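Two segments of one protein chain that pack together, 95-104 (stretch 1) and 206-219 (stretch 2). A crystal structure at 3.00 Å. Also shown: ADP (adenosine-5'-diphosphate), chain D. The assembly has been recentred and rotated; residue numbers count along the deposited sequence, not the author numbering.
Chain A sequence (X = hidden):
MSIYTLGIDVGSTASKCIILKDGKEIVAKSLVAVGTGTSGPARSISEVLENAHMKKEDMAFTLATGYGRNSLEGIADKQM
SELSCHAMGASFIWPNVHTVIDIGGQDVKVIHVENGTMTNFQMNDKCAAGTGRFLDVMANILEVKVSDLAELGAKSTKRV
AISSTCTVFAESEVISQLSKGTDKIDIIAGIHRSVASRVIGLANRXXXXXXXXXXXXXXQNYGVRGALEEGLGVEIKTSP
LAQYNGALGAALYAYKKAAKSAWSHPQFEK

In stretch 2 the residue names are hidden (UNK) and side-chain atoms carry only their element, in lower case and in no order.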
# COMPACT_ATOMS: atom_id res chain seq x y z
N PRO A 95 12.53 28.33 17.30
CA PRO A 95 13.96 28.61 17.14
C PRO A 95 14.88 27.40 17.34
O PRO A 95 15.88 27.25 16.64
CB PRO A 95 14.22 29.69 18.19
CG PRO A 95 12.87 30.39 18.30
CD PRO A 95 11.91 29.24 18.28
N ASN A 96 14.53 26.52 18.27
CA ASN A 96 15.35 25.36 18.56
C ASN A 96 15.03 24.08 17.81
O ASN A 96 15.47 22.99 18.21
CB ASN A 96 15.32 25.09 20.06
CG ASN A 96 15.74 26.31 20.86
OD1 ASN A 96 16.74 26.95 20.52
ND2 ASN A 96 14.99 26.62 21.91
N VAL A 97 14.28 24.18 16.73
CA VAL A 97 13.95 23.00 15.96
C VAL A 97 15.24 22.40 15.44
O VAL A 97 16.22 23.12 15.23
CB VAL A 97 13.06 23.30 14.73
CG1 VAL A 97 11.70 23.74 15.18
CG2 VAL A 97 13.71 24.38 13.86
N HIS A 98 15.23 21.10 15.24
CA HIS A 98 16.38 20.39 14.70
C HIS A 98 15.84 19.22 13.92
O HIS A 98 16.50 18.67 13.03
CB HIS A 98 17.29 19.92 15.83
CG HIS A 98 18.16 21.01 16.39
ND1 HIS A 98 19.15 21.62 15.65
CD2 HIS A 98 18.19 21.59 17.61
CE1 HIS A 98 19.75 22.53 16.40
NE2 HIS A 98 19.19 22.53 17.60
N THR A 99 14.60 18.88 14.24
CA THR A 99 13.90 17.78 13.58
C THR A 99 12.46 18.19 13.30
O THR A 99 11.72 18.60 14.21
CB THR A 99 13.93 16.48 14.46
OG1 THR A 99 15.28 16.01 14.58
CG2 THR A 99 13.09 15.39 13.81
N VAL A 100 12.08 18.06 12.03
CA VAL A 100 10.74 18.42 11.59
C VAL A 100 10.02 17.24 10.95
O VAL A 100 10.47 16.69 9.95
CB VAL A 100 10.76 19.59 10.54
CG1 VAL A 100 9.36 19.86 10.05
CG2 VAL A 100 11.33 20.87 11.15
N ILE A 101 8.90 16.86 11.55
CA ILE A 101 8.11 15.77 11.00
C ILE A 101 6.94 16.39 10.24
O ILE A 101 6.07 17.00 10.85
CB ILE A 101 7.55 14.88 12.11
CG1 ILE A 101 8.70 14.28 12.91
CG2 ILE A 101 6.70 13.77 11.51
CD1 ILE A 101 8.25 13.44 14.08
N ASP A 102 6.93 16.24 8.91
CA ASP A 102 5.86 16.81 8.08
C ASP A 102 5.00 15.77 7.40
O ASP A 102 5.43 15.13 6.43
CB ASP A 102 6.45 17.73 7.01
CG ASP A 102 5.41 18.19 5.98
OD1 ASP A 102 5.61 17.91 4.78
OD2 ASP A 102 4.41 18.82 6.40
N ILE A 103 3.77 15.62 7.88
CA ILE A 103 2.85 14.65 7.28
C ILE A 103 1.79 15.39 6.50
O ILE A 103 1.05 16.21 7.06
CB ILE A 103 2.13 13.76 8.36
CG1 ILE A 103 3.15 13.05 9.25
CG2 ILE A 103 1.27 12.70 7.66
CD1 ILE A 103 2.52 12.22 10.37
N GLY A 104 1.72 15.11 5.21
CA GLY A 104 0.71 15.73 4.39
C GLY A 104 -0.01 14.63 3.64
O GLY A 104 0.33 13.46 3.83
N UNK A 206 17.03 9.17 10.13
CA UNK A 206 17.52 10.55 10.24
C UNK A 206 17.95 10.88 11.66
O UNK A 206 18.94 11.59 11.87
c UNK A 206 16.12 11.40 8.32
c UNK A 206 16.82 13.00 10.16
c UNK A 206 16.41 11.55 9.82
N UNK A 207 17.19 10.39 12.62
CA UNK A 207 17.54 10.62 14.00
C UNK A 207 16.73 11.74 14.61
O UNK A 207 16.74 12.86 14.11
N UNK A 208 16.05 11.43 15.70
CA UNK A 208 15.25 12.44 16.38
C UNK A 208 16.10 13.34 17.22
O UNK A 208 16.57 12.94 18.30
c UNK A 208 14.20 11.83 17.31
c UNK A 208 13.66 12.88 18.26
c UNK A 208 13.25 9.74 16.25
c UNK A 208 13.08 11.23 16.47
N UNK A 209 16.31 14.56 16.76
CA UNK A 209 17.08 15.48 17.56
C UNK A 209 16.13 16.29 18.41
O UNK A 209 14.92 16.30 18.22
c UNK A 209 17.89 16.45 16.69
c UNK A 209 18.86 15.65 15.84
c UNK A 209 18.66 17.45 17.59
N UNK A 210 16.73 16.99 19.35
CA UNK A 210 16.05 17.85 20.26
C UNK A 210 15.16 18.85 19.59
O UNK A 210 15.49 19.40 18.55
n UNK A 210 18.39 18.50 25.96
c UNK A 210 17.41 18.26 24.85
c UNK A 210 17.10 18.56 21.09
c UNK A 210 17.97 18.63 23.48
c UNK A 210 16.83 18.29 22.53
N UNK A 211 14.02 19.09 20.22
CA UNK A 211 13.00 20.01 19.74
C UNK A 211 12.44 19.57 18.40
O UNK A 211 12.74 20.11 17.34
o UNK A 211 11.84 22.42 20.99
c UNK A 211 13.54 21.43 19.72
o UNK A 211 13.88 22.60 21.78
c UNK A 211 13.07 22.22 20.91
N UNK A 212 11.63 18.51 18.48
CA UNK A 212 10.95 17.92 17.36
C UNK A 212 9.64 18.66 17.16
O UNK A 212 8.93 18.93 18.12
c UNK A 212 10.06 15.77 16.35
c UNK A 212 11.88 15.70 18.05
c UNK A 212 10.65 16.42 17.64
N UNK A 213 9.33 19.00 15.92
CA UNK A 213 8.06 19.68 15.65
C UNK A 213 7.32 18.98 14.52
O UNK A 213 7.93 18.49 13.56
c UNK A 213 8.26 21.14 15.23
c UNK A 213 8.91 21.90 16.36
c UNK A 213 9.11 21.20 13.99
N UNK A 214 6.00 18.89 14.66
CA UNK A 214 5.19 18.25 13.65
C UNK A 214 4.53 19.34 12.79
O UNK A 214 3.97 20.33 13.28
c UNK A 214 3.28 16.63 13.33
c UNK A 214 2.09 14.18 12.89
s UNK A 214 2.16 15.53 14.15
c UNK A 214 4.15 17.35 14.31
N UNK A 215 4.63 19.13 11.48
CA UNK A 215 4.13 20.04 10.47
C UNK A 215 3.24 19.34 9.46
O UNK A 215 3.33 18.12 9.26
o UNK A 215 5.78 21.76 10.56
c UNK A 215 5.31 20.68 9.76
c UNK A 215 4.95 21.16 8.40
N UNK A 216 2.38 20.10 8.80
CA UNK A 216 1.48 19.52 7.82
C UNK A 216 0.06 19.54 8.32
O UNK A 216 -0.20 19.87 9.48
N UNK A 217 -0.88 19.18 7.46
CA UNK A 217 -2.26 19.20 7.88
C UNK A 217 -2.53 18.17 8.95
O UNK A 217 -3.20 18.47 9.95
N UNK A 218 -2.01 16.96 8.75
CA UNK A 218 -2.22 15.90 9.73
C UNK A 218 -1.70 16.33 11.11
O UNK A 218 -2.07 15.75 12.13
c UNK A 218 -1.51 14.61 9.29
c UNK A 218 -1.94 14.25 7.87
c UNK A 218 -1.83 13.49 10.24
N UNK A 219 -0.87 17.36 11.13
CA UNK A 219 -0.31 17.84 12.38
C UNK A 219 -1.41 18.11 13.39
O UNK A 219 -1.25 17.86 14.59
c UNK A 219 0.50 19.10 12.13
PB ADP D . -0.18 18.73 0.73
O1B ADP D . 1.10 18.17 1.30
O2B ADP D . -0.16 20.27 0.49
O3B ADP D . -0.72 17.96 -0.46
PA ADP D . -1.35 19.19 3.26
O1A ADP D . -2.10 20.49 3.21
O2A ADP D . -0.08 19.14 3.99
O3A ADP D . -1.21 18.62 1.77
O5' ADP D . -2.33 18.08 3.74
C5' ADP D . -2.77 18.11 4.99
C4' ADP D . -3.39 16.84 5.44
O4' ADP D . -4.01 17.05 6.74
C3' ADP D . -4.53 16.13 4.53
O3' ADP D . -4.46 14.68 4.62
C2' ADP D . -5.75 16.77 5.16
O2' ADP D . -7.03 16.06 5.05
C1' ADP D . -5.33 16.83 6.62
N9 ADP D . -6.17 17.65 7.53
C8 ADP D . -6.58 18.89 7.27
N7 ADP D . -7.28 19.38 8.21
C5 ADP D . -7.33 18.38 9.17
C6 ADP D . -7.93 18.27 10.47
N6 ADP D . -8.66 19.27 11.04
N1 ADP D . -7.75 17.10 11.15
C2 ADP D . -7.04 16.11 10.60
N3 ADP D . -6.44 16.12 9.39
C4 ADP D . -6.63 17.29 8.73

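Position 206 carries three carbons, one bearing the other two; the fork at the first side-chain atom identifies Val 206, whose nearest branch carbon is 5.6 Å from Thr 99 OG1. Position 207 has no side-chain atoms, and its positive phi (100°) would jam a CB against the preceding carbonyl: Gly 207. At 208 four carbons fork at the first, one arm two carbons long, giving Ile 208, which lies beside the contact.

Position 209 again shows one carbon carrying two. Its backbone N donates to Thr 99 OG1 (2.8 Å), and one branch carbon packs 3.3 Å from His 98 CB; this is Val 209. At 210 four carbons run in a row to a nitrogen, the mark of Lys 210; its end leads away, while its carbonyl O lies at the edge of the His 98 ring, 3.3 Å from His 98 CB. Position 211 has two carbons, the second bearing two oxygens. Its CB is 2.9 Å from Asn 96 O, and the short carboxylate chain is Asp 211, whose O accepts a weak bond from His 98 N (3.4 Å).

The strand begins at 212, where one carbon carries two and one of the pair lies 3.7 Å from Ile 101 CD1: Val 212. Position 213 has the same fork but points to the other face, its two branch carbons reaching Val 97 CG1 (3.5 Å) and Val 100 CG2 (3.6 Å); it is Val 213. The unbranched chain at 214, with sulfur third and a terminal carbon 3.2 Å from Ile 103 CD1, is Met 214. At 215 one carbon bears an oxygen and a carbon, the latter 3.1 Å from Asp 102 OD2: Thr 215.

Position 216 is bare; an ideal CB would fall 2.1 Å from Ile 103 O, and phi of 110° also calls for Gly 216. Position 217 is bare too, and a CB there would strike the ADP C5': Gly 217. At 218 one carbon carries two, and one of the pair lies 3.6 Å from Ile 103 CG2: Val 218. The lone carbon at 219 is Ala 219, remote from stretch 1.

The contact is a parallel strand pair. Val 213 N to Thr 99 O (3.0 Å), Ile 101 N to Val 213 O (2.8 Å), Thr 215 N to Ile 101 O (2.6 Å) and Ile 103 N to Thr 215 O (2.9 Å) form its ladder and set the register; because both strands are extended, successive side chains alternate between the faces: Thr 99 and Ile 101 with Val 212 and Met 214, Val 100 and Asp 102 with Val 213 and Thr 215.

Stretch 2 (206-219) VGIVKDVVMTGGVA
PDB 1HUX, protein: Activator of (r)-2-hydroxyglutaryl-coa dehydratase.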